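Local coordinates for conserved hypothetical protein Ta0289 (Thermoplasma acidophilum DSM 1728, PDB 1PVM), which is of unknown biochemical function but joins a pair of CBS domains, modules that in many proteins bind adenosine nucleotides, to a metal-binding zinc-ribbon-like domain, at residues B[153-158]-B[178-183]; B[57-62]-B[80-85]; B[104-109]-B[146-151]. One frame throughout, in Å; residues are numbered along the deposited sequence.

Contact 1: residues B[153-158]-B[178-183]. With HG (mercury (II) ion), chain D.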
loop_
_atom_site.group_PDB
_atom_site.type_symbol
_atom_site.label_atom_id
_atom_site.label_comp_id
_atom_site.label_asym_id
_atom_site.label_seq_id
_atom_site.Cartn_x
_atom_site.Cartn_y
_atom_site.Cartn_z
ATOM N N PRO B 153 -14.498 12.415 -15.418
ATOM C CA PRO B 153 -14.085 13.819 -15.499
ATOM C C PRO B 153 -14.819 14.594 -16.597
ATOM O O PRO B 153 -14.789 15.823 -16.620
ATOM C CB PRO B 153 -12.586 13.718 -15.767
ATOM C CG PRO B 153 -12.497 12.501 -16.615
ATOM C CD PRO B 153 -13.435 11.528 -15.926
ATOM N N LYS B 154 -15.476 13.869 -17.502
ATOM C CA LYS B 154 -16.202 14.504 -18.596
ATOM C C LYS B 154 -17.589 15.001 -18.187
ATOM O O LYS B 154 -17.935 16.153 -18.445
ATOM C CB LYS B 154 -16.329 13.538 -19.780
ATOM C CG LYS B 154 -16.988 14.150 -21.010
ATOM C CD LYS B 154 -17.091 13.140 -22.140
ATOM C CE LYS B 154 -17.720 13.751 -23.378
ATOM N NZ LYS B 154 -17.781 12.761 -24.493
ATOM N N CYS B 155 -18.381 14.143 -17.550
ATOM C CA CYS B 155 -19.722 14.534 -17.127
ATOM C C CYS B 155 -19.796 14.745 -15.618
ATOM O O CYS B 155 -20.756 15.330 -15.111
ATOM C CB CYS B 155 -20.751 13.481 -17.558
ATOM S SG CYS B 155 -20.633 11.884 -16.706
ATOM N N GLY B 156 -18.783 14.253 -14.907
ATOM C CA GLY B 156 -18.728 14.407 -13.462
ATOM C C GLY B 156 -19.680 13.561 -12.634
ATOM O O GLY B 156 -19.543 13.498 -11.415
ATOM N N VAL B 157 -20.640 12.904 -13.273
ATOM C CA VAL B 157 -21.604 12.092 -12.535
ATOM C C VAL B 157 -21.486 10.589 -12.772
ATOM O O VAL B 157 -21.872 9.787 -11.917
ATOM C CB VAL B 157 -23.047 12.512 -12.869
ATOM C CG1 VAL B 157 -23.314 13.896 -12.332
ATOM C CG2 VAL B 157 -23.258 12.487 -14.367
ATOM N N GLY B 158 -20.955 10.212 -13.928
ATOM C CA GLY B 158 -20.817 8.806 -14.246
ATOM C C GLY B 158 -19.732 8.117 -13.446
ATOM O O GLY B 158 -18.780 8.751 -12.989
ATOM N N PRO B 178 -25.125 6.642 -19.248
ATOM C CA PRO B 178 -25.682 6.329 -20.570
ATOM C C PRO B 178 -25.571 7.493 -21.551
ATOM O O PRO B 178 -25.225 7.302 -22.717
ATOM C CB PRO B 178 -27.137 5.983 -20.257
ATOM C CG PRO B 178 -27.053 5.400 -18.883
ATOM C CD PRO B 178 -26.112 6.361 -18.190
ATOM N N ALA B 179 -25.861 8.696 -21.064
ATOM C CA ALA B 179 -25.815 9.897 -21.889
ATOM C C ALA B 179 -24.396 10.358 -22.179
ATOM O O ALA B 179 -24.196 11.321 -22.917
ATOM C CB ALA B 179 -26.594 11.021 -21.215
ATOM N N CYS B 180 -23.409 9.677 -21.604
ATOM C CA CYS B 180 -22.021 10.060 -21.830
ATOM C C CYS B 180 -21.189 9.004 -22.525
ATOM O O CYS B 180 -21.346 7.805 -22.291
ATOM C CB CYS B 180 -21.326 10.425 -20.520
ATOM S SG CYS B 180 -19.629 11.018 -20.782
ATOM N N ASP B 181 -20.286 9.479 -23.372
ATOM C CA ASP B 181 -19.388 8.621 -24.121
ATOM C C ASP B 181 -17.965 9.003 -23.728
ATOM O O ASP B 181 -17.350 9.860 -24.359
ATOM C CB ASP B 181 -19.603 8.838 -25.620
ATOM C CG ASP B 181 -18.718 7.954 -26.472
ATOM O OD1 ASP B 181 -18.775 6.715 -26.305
ATOM O OD2 ASP B 181 -17.971 8.500 -27.316
ATOM N N TYR B 182 -17.459 8.388 -22.666
ATOM C CA TYR B 182 -16.106 8.667 -22.208
ATOM C C TYR B 182 -15.388 7.388 -21.801
ATOM O O TYR B 182 -15.947 6.552 -21.101
ATOM C CB TYR B 182 -16.117 9.621 -21.011
ATOM C CG TYR B 182 -14.729 9.973 -20.522
ATOM C CD1 TYR B 182 -13.963 10.936 -21.179
ATOM C CD2 TYR B 182 -14.161 9.314 -19.427
ATOM C CE1 TYR B 182 -12.665 11.236 -20.764
ATOM C CE2 TYR B 182 -12.860 9.606 -19.002
ATOM C CZ TYR B 182 -12.119 10.568 -19.677
ATOM O OH TYR B 182 -10.835 10.864 -19.276
ATOM N N GLU B 183 -14.143 7.261 -22.248
ATOM C CA GLU B 183 -13.283 6.120 -21.944
ATOM C C GLU B 183 -11.878 6.675 -21.766
ATOM O O GLU B 183 -11.517 7.650 -22.418
ATOM C CB GLU B 183 -13.258 5.114 -23.106
ATOM C CG GLU B 183 -14.481 4.223 -23.236
ATOM C CD GLU B 183 -14.288 3.113 -24.265
ATOM O OE1 GLU B 183 -15.200 2.270 -24.406
ATOM O OE2 GLU B 183 -13.228 3.078 -24.931
HETATM HG HG HG D . -19.074 10.556 -18.335
HETATM O O HOH W 1 -20.675 12.056 -24.430
#

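Contact 2: residues B[57-62]-B[80-85]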
loop_
_atom_site.group_PDB
_atom_site.type_symbol
_atom_site.label_atom_id
_atom_site.label_comp_id
_atom_site.label_asym_id
_atom_site.label_seq_id
_atom_site.Cartn_x
_atom_site.Cartn_y
_atom_site.Cartn_z
ATOM N N SER B 57 -2.574 7.225 -4.339
ATOM C CA SER B 57 -2.205 6.411 -3.181
ATOM C C SER B 57 -1.606 5.077 -3.617
ATOM O O SER B 57 -1.640 4.731 -4.794
ATOM C CB SER B 57 -3.443 6.131 -2.328
ATOM O OG SER B 57 -4.366 5.318 -3.037
ATOM N N GLU B 58 -1.064 4.322 -2.667
ATOM C CA GLU B 58 -0.486 3.022 -2.998
ATOM C C GLU B 58 -1.542 2.105 -3.596
ATOM O O GLU B 58 -1.318 1.469 -4.625
ATOM C CB GLU B 58 0.073 2.329 -1.758
ATOM C CG GLU B 58 1.443 2.767 -1.320
ATOM C CD GLU B 58 2.044 1.783 -0.324
ATOM O OE1 GLU B 58 1.473 1.610 0.774
ATOM O OE2 GLU B 58 3.084 1.178 -0.651
ATOM N N ARG B 59 -2.691 2.031 -2.934
ATOM C CA ARG B 59 -3.768 1.175 -3.399
ATOM C C ARG B 59 -4.251 1.581 -4.792
ATOM O O ARG B 59 -4.568 0.716 -5.610
ATOM C CB ARG B 59 -4.930 1.188 -2.391
ATOM C CG ARG B 59 -6.052 0.193 -2.697
ATOM C CD ARG B 59 -5.533 -1.227 -2.868
ATOM N NE ARG B 59 -4.877 -1.728 -1.664
ATOM C CZ ARG B 59 -5.514 -2.108 -0.559
ATOM N NH1 ARG B 59 -6.838 -2.050 -0.496
ATOM N NH2 ARG B 59 -4.820 -2.543 0.485
ATOM N N SER B 60 -4.296 2.883 -5.080
ATOM C CA SER B 60 -4.753 3.315 -6.404
ATOM C C SER B 60 -3.819 2.744 -7.481
ATOM O O SER B 60 -4.262 2.365 -8.561
ATOM C CB SER B 60 -4.818 4.852 -6.503
ATOM O OG SER B 60 -3.536 5.461 -6.511
ATOM N N ILE B 61 -2.529 2.671 -7.172
ATOM C CA ILE B 61 -1.550 2.130 -8.112
ATOM C C ILE B 61 -1.741 0.619 -8.287
ATOM O O ILE B 61 -1.685 0.099 -9.405
ATOM C CB ILE B 61 -0.117 2.438 -7.618
ATOM C CG1 ILE B 61 0.105 3.952 -7.646
ATOM C CG2 ILE B 61 0.908 1.722 -8.473
ATOM C CD1 ILE B 61 1.338 4.424 -6.911
ATOM N N ILE B 62 -1.982 -0.085 -7.184
ATOM C CA ILE B 62 -2.183 -1.534 -7.231
ATOM C C ILE B 62 -3.483 -1.905 -7.956
ATOM O O ILE B 62 -3.525 -2.857 -8.748
ATOM C CB ILE B 62 -2.226 -2.139 -5.798
ATOM C CG1 ILE B 62 -0.887 -1.922 -5.086
ATOM C CG2 ILE B 62 -2.574 -3.619 -5.863
ATOM C CD1 ILE B 62 0.312 -2.521 -5.785
ATOM N N VAL B 80 -4.869 6.949 -12.871
ATOM C CA VAL B 80 -4.716 6.092 -11.698
ATOM C C VAL B 80 -5.278 6.649 -10.392
ATOM O O VAL B 80 -5.870 5.913 -9.602
ATOM C CB VAL B 80 -3.214 5.771 -11.488
ATOM C CG1 VAL B 80 -3.026 4.817 -10.323
ATOM C CG2 VAL B 80 -2.637 5.179 -12.766
ATOM N N MET B 81 -5.083 7.945 -10.175
ATOM C CA MET B 81 -5.517 8.622 -8.956
ATOM C C MET B 81 -6.982 8.444 -8.587
ATOM O O MET B 81 -7.824 8.165 -9.439
ATOM C CB MET B 81 -5.266 10.114 -9.099
ATOM C CG MET B 81 -6.183 10.759 -10.130
ATOM S SD MET B 81 -5.696 12.435 -10.522
ATOM C CE MET B 81 -4.035 12.142 -11.061
ATOM N N ARG B 82 -7.279 8.610 -7.302
ATOM C CA ARG B 82 -8.660 8.558 -6.845
ATOM C C ARG B 82 -9.211 9.905 -7.314
ATOM O O ARG B 82 -8.613 10.948 -7.045
ATOM C CB ARG B 82 -8.747 8.506 -5.314
ATOM C CG ARG B 82 -8.001 7.358 -4.655
ATOM C CD ARG B 82 -8.390 6.039 -5.261
ATOM N NE ARG B 82 -7.997 4.904 -4.434
ATOM C CZ ARG B 82 -8.196 3.641 -4.788
ATOM N NH1 ARG B 82 -8.771 3.367 -5.951
ATOM N NH2 ARG B 82 -7.841 2.654 -3.977
ATOM N N LYS B 83 -10.336 9.895 -8.017
ATOM C CA LYS B 83 -10.922 11.140 -8.492
ATOM C C LYS B 83 -12.440 11.020 -8.533
ATOM O O LYS B 83 -12.967 9.963 -8.868
ATOM C CB LYS B 83 -10.370 11.491 -9.882
ATOM C CG LYS B 83 -10.658 10.477 -10.984
ATOM C CD LYS B 83 -9.948 10.897 -12.277
ATOM C CE LYS B 83 -10.211 9.933 -13.428
ATOM N NZ LYS B 83 -9.385 10.283 -14.626
ATOM N N PRO B 84 -13.164 12.091 -8.154
ATOM C CA PRO B 84 -12.664 13.392 -7.690
ATOM C C PRO B 84 -11.874 13.203 -6.401
ATOM O O PRO B 84 -12.004 12.174 -5.739
ATOM C CB PRO B 84 -13.940 14.200 -7.451
ATOM C CG PRO B 84 -14.958 13.527 -8.310
ATOM C CD PRO B 84 -14.634 12.073 -8.160
ATOM N N ILE B 85 -11.074 14.194 -6.031
ATOM C CA ILE B 85 -10.265 14.068 -4.827
ATOM C C ILE B 85 -11.093 13.752 -3.582
ATOM O O ILE B 85 -12.078 14.430 -3.288
ATOM C CB ILE B 85 -9.406 15.353 -4.578
ATOM C CG1 ILE B 85 -8.418 15.098 -3.436
ATOM C CG2 ILE B 85 -10.301 16.557 -4.273
ATOM C CD1 ILE B 85 -7.327 16.153 -3.312
HETATM O O HOH W 2 -7.034 4.198 -1.724
#

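Contact 3: residues B[104-109]-B[146-151]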
loop_
_atom_site.group_PDB
_atom_site.type_symbol
_atom_site.label_atom_id
_atom_site.label_comp_id
_atom_site.label_asym_id
_atom_site.label_seq_id
_atom_site.Cartn_x
_atom_site.Cartn_y
_atom_site.Cartn_z
ATOM N N ASN B 104 -15.787 4.813 2.077
ATOM C CA ASN B 104 -15.151 4.798 0.766
ATOM C C ASN B 104 -13.992 3.817 0.605
ATOM O O ASN B 104 -13.352 3.784 -0.447
ATOM C CB ASN B 104 -14.670 6.213 0.433
ATOM C CG ASN B 104 -15.817 7.169 0.174
ATOM O OD1 ASN B 104 -16.429 7.137 -0.892
ATOM N ND2 ASN B 104 -16.128 8.012 1.156
ATOM N N GLY B 105 -13.726 3.020 1.634
ATOM C CA GLY B 105 -12.631 2.066 1.566
ATOM C C GLY B 105 -11.265 2.731 1.492
ATOM O O GLY B 105 -10.302 2.143 0.998
ATOM N N LEU B 106 -11.174 3.956 1.997
ATOM C CA LEU B 106 -9.917 4.712 1.970
ATOM C C LEU B 106 -9.136 4.640 3.283
ATOM O O LEU B 106 -9.703 4.362 4.339
ATOM C CB LEU B 106 -10.209 6.190 1.674
ATOM C CG LEU B 106 -10.941 6.555 0.383
ATOM C CD1 LEU B 106 -11.374 8.019 0.436
ATOM C CD2 LEU B 106 -10.041 6.291 -0.814
ATOM N N GLU B 107 -7.831 4.889 3.210
ATOM C CA GLU B 107 -7.015 4.927 4.417
ATOM C C GLU B 107 -6.422 6.332 4.574
ATOM O O GLU B 107 -5.673 6.610 5.510
ATOM C CB GLU B 107 -5.926 3.843 4.403
ATOM C CG GLU B 107 -5.164 3.675 3.106
ATOM C CD GLU B 107 -4.087 4.718 2.915
ATOM O OE1 GLU B 107 -3.295 4.935 3.860
ATOM O OE2 GLU B 107 -4.022 5.305 1.817
ATOM N N ARG B 108 -6.790 7.219 3.647
ATOM C CA ARG B 108 -6.358 8.618 3.680
ATOM C C ARG B 108 -7.209 9.459 2.736
ATOM O O ARG B 108 -7.829 8.935 1.816
ATOM C CB ARG B 108 -4.883 8.754 3.294
ATOM C CG ARG B 108 -4.559 8.590 1.813
ATOM C CD ARG B 108 -3.041 8.609 1.633
ATOM N NE ARG B 108 -2.425 7.490 2.346
ATOM C CZ ARG B 108 -1.203 7.493 2.871
ATOM N NH1 ARG B 108 -0.422 8.563 2.782
ATOM N NH2 ARG B 108 -0.764 6.411 3.495
ATOM N N CYS B 109 -7.245 10.765 2.976
ATOM C CA CYS B 109 -8.001 11.674 2.129
ATOM C C CYS B 109 -7.494 13.085 2.358
ATOM O O CYS B 109 -6.746 13.336 3.301
ATOM C CB CYS B 109 -9.503 11.602 2.442
ATOM S SG CYS B 109 -9.986 12.250 4.064
ATOM N N LYS B 146 -13.439 -2.669 0.287
ATOM C CA LYS B 146 -14.121 -1.707 -0.572
ATOM C C LYS B 146 -13.168 -0.897 -1.437
ATOM O O LYS B 146 -11.994 -0.733 -1.108
ATOM C CB LYS B 146 -14.958 -0.746 0.274
ATOM C CG LYS B 146 -15.894 -1.406 1.268
ATOM C CD LYS B 146 -16.536 -0.337 2.133
ATOM C CE LYS B 146 -17.252 -0.923 3.328
ATOM N NZ LYS B 146 -17.677 0.150 4.271
ATOM N N ASP B 147 -13.696 -0.386 -2.543
ATOM C CA ASP B 147 -12.924 0.420 -3.476
ATOM C C ASP B 147 -13.676 1.707 -3.821
ATOM O O ASP B 147 -14.874 1.691 -4.095
ATOM C CB ASP B 147 -12.611 -0.385 -4.747
ATOM C CG ASP B 147 -13.827 -1.115 -5.301
ATOM O OD1 ASP B 147 -14.405 -1.954 -4.575
ATOM O OD2 ASP B 147 -14.205 -0.858 -6.467
ATOM N N TYR B 148 -12.948 2.818 -3.784
ATOM C CA TYR B 148 -13.482 4.150 -4.061
ATOM C C TYR B 148 -14.165 4.247 -5.423
ATOM O O TYR B 148 -13.643 3.750 -6.413
ATOM C CB TYR B 148 -12.328 5.155 -4.002
ATOM C CG TYR B 148 -12.723 6.615 -4.108
ATOM C CD1 TYR B 148 -13.380 7.260 -3.061
ATOM C CD2 TYR B 148 -12.401 7.365 -5.244
ATOM C CE1 TYR B 148 -13.700 8.618 -3.138
ATOM C CE2 TYR B 148 -12.720 8.726 -5.331
ATOM C CZ TYR B 148 -13.364 9.343 -4.274
ATOM O OH TYR B 148 -13.647 10.684 -4.334
ATOM N N GLN B 149 -15.334 4.881 -5.474
ATOM C CA GLN B 149 -16.032 5.057 -6.749
ATOM C C GLN B 149 -15.434 6.256 -7.468
ATOM O O GLN B 149 -15.613 7.396 -7.031
ATOM C CB GLN B 149 -17.524 5.326 -6.551
ATOM C CG GLN B 149 -18.398 4.097 -6.405
ATOM C CD GLN B 149 -19.835 4.372 -6.832
ATOM O OE1 GLN B 149 -20.412 5.412 -6.494
ATOM N NE2 GLN B 149 -20.422 3.436 -7.576
ATOM N N HIS B 150 -14.724 6.001 -8.563
ATOM C CA HIS B 150 -14.115 7.075 -9.340
ATOM C C HIS B 150 -15.149 7.638 -10.306
ATOM O O HIS B 150 -15.800 6.887 -11.034
ATOM C CB HIS B 150 -12.912 6.542 -10.116
ATOM C CG HIS B 150 -11.819 6.013 -9.240
ATOM N ND1 HIS B 150 -12.044 5.072 -8.260
ATOM C CD2 HIS B 150 -10.496 6.292 -9.199
ATOM C CE1 HIS B 150 -10.906 4.794 -7.652
ATOM N NE2 HIS B 150 -9.951 5.520 -8.203
ATOM N N LEU B 151 -15.298 8.960 -10.317
ATOM C CA LEU B 151 -16.277 9.591 -11.189
ATOM C C LEU B 151 -15.660 10.146 -12.463
ATOM O O LEU B 151 -14.505 10.583 -12.477
ATOM C CB LEU B 151 -17.022 10.692 -10.430
ATOM C CG LEU B 151 -17.693 10.213 -9.137
ATOM C CD1 LEU B 151 -18.470 11.352 -8.520
ATOM C CD2 LEU B 151 -18.614 9.032 -9.421
HETATM O O HOH W 3 -10.771 2.813 -1.862
HETATM O O HOH W 4 -16.618 5.564 -3.001
#

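Contact 1: residues B[153-158]-B[178-183]
A mercury ion clamps loop 153-158 to the C-terminal loop 178-183. Cys155 SG lies 2.6 Å from HG and Cys180 SG 2.5 Å from it, and Cys152 and Cys175 complete the four-sulfur site. The two cysteines reach the ion by different torsions: in Cys155 the sulfur sits between the backbone N and the carbonyl carbon (chi1 69°), whereas in Cys180 it is anti to the backbone N (chi1 -176°).

Amide hydrogens grip one of these sulfurs as well. Cys155 SG accepts from Gly158 N at 3.3 Å and from Val157 N at 3.6 Å, bonds that would be expected to temper a thiolate's negative charge. Gly156, with its positive phi, and Gly158, where a CB would crowd the sulfur, suit this tight turn. Such a Cys-Pro-Lys-Cys-Gly knuckle facing a second cysteine pair is the metal site of a zinc ribbon; the same four cysteines are seen binding Fe(2+), and zinc is a predicted occupant.

A polar bridge runs alongside. The fully extended Lys154 brings NZ to 2.9 Å from Asp181 O, arriving 46° out of the carbonyl plane, and a water accepts from both Lys154 NZ and Asp181 N.

Apolar contacts use the carbon part of the same lysine and the neighbouring proline. Lys154 CD lies 3.6 Å from Cys180 SG, and its CB is 3.8 Å from Tyr182 CD1. Pro153 crosses the tyrosine at about a right angle, CG 3.6 Å from Tyr182 CZ, while the phenol OH bonds Glu184.

Contact 2: residues B[57-62]-B[80-85]
Ser57 and Ser60 shape the start of helix 58-65, against which segment 80-85 lies. Ser57 is the N-cap: with OG between the backbone N and the carbonyl carbon (chi1 66°), it accepts from Ser60 N at 3.2 Å. Ser60 takes the same kind of torsion and sends its OG back to Ser57 O, a 2.7 Å bond on a lone pair in the carbonyl plane. Ser57 O also receives Ile61 N, so two donors hold it. Serine suits both places, since its short hydroxyl can close these bonds at the first turn.

Arg82 lies across the same turn. Its chain is bent at chi2 (-52°) and then runs out extended, which lays one face of the guanidinium over the helix backbone, with Ser60 CA 3.8 Å above the plane, over its centre. At the edge of the group, NH2 comes within 3.3 Å of Arg59 CG and donates to a water at 2.8 Å; this water, in the guanidinium plane, also hydrogen-bonds Ser57 OG. The two guanidinium planes stand 83° apart and their charged atoms are not in contact; the bent Arg59 chain leads away to a salt bridge with Glu58 of the second subunit.

Val80 supplies the apolar end. CG1, anti to the backbone N, presses to 3.3 Å from Ser60 O and also reaches the Ile61 side chain. Val80 O, 3.4 Å from Ser60 CB, is buried without a polar partner in the model.

Around this joint, Val80 also packs on Val28 of helix 28-38 and Leu56 of strand 52-57, while Met81, pointing away from helix 58-65, covers Val45 of strand 42-46 and Val53 of strand 52-57.

Contact 3: residues B[104-109]-B[146-151]
Where helix 94-104 ends, its last turn meets the chain leaving helix 133-145, and the closest backbone packing is at Gly105. This glycine takes a positive phi (66°) in a Schellman motif, and its CA lies 3.9 Å from Lys146 CB. A CB on the glycine would point straight at the Lys146 carbonyl, so a residue without a side chain fits the approach.

Tyr148 carries the rest of the tight side. With CG anti to the backbone N (chi1 -173°), it runs side by side with Asn104; Asn104 CB lies at the ring edge, and OD1 is 3.7 Å from Tyr148 CD1, the amide and ring planes being 56° apart. Leu106 crosses the tyrosine obliquely, CD2 4.1 Å from Tyr148 CB. The phenol OH is tied to Pro84 O, and the other flank of the ring is met by His150, which has Tyr148 CD2 3.7 Å above one face. His150 ND1 donates to Tyr148 O at 2.8 Å, which helps fix the imidazole's rotation.

The other side is looser and hydrated. Asn104 O and Tyr148 N are 3.5 Å apart but poorly aligned, and a water joins them instead, accepting from Tyr148 N at 2.9 Å and donating to Asn104 O. A second water donates to Asn104 OD1 at 2.6 Å and accepts from Gln149 N, while Asn104 ND2 is held by Tyr100 O. Lys146, largely exposed, stretches along the helix end to give NZ to Ser102 O.

Gly105 and Leu106 thus form the turn between helix and second strand in the beta-alpha-beta unit of a CBS domain, strands 87-89 and 108-112 being parallel neighbours.

How the contacts relate
From the N terminus, contact 2 closes first, bringing segment 80-85, of the second CBS motif, back onto helix 58-65 of the first. Contact 3 then closes a loop holding most of strand 108-112, strand 118-123 and helices 124-127 and 133-145, joining the end of helix 94-104 to the chain that follows helix 133-145. Contact 1 closes last, within the metal-binding ribbon and across its two-stranded hairpin. The three loops follow in series, neither nesting nor crossing. In space they are coupled through 146-151: Lys83 O receives Leu151 N, linking contacts 2 and 3, while the Leu151 side chain packs on Gly156 and Gly158, connecting the CBS pair to the ribbon.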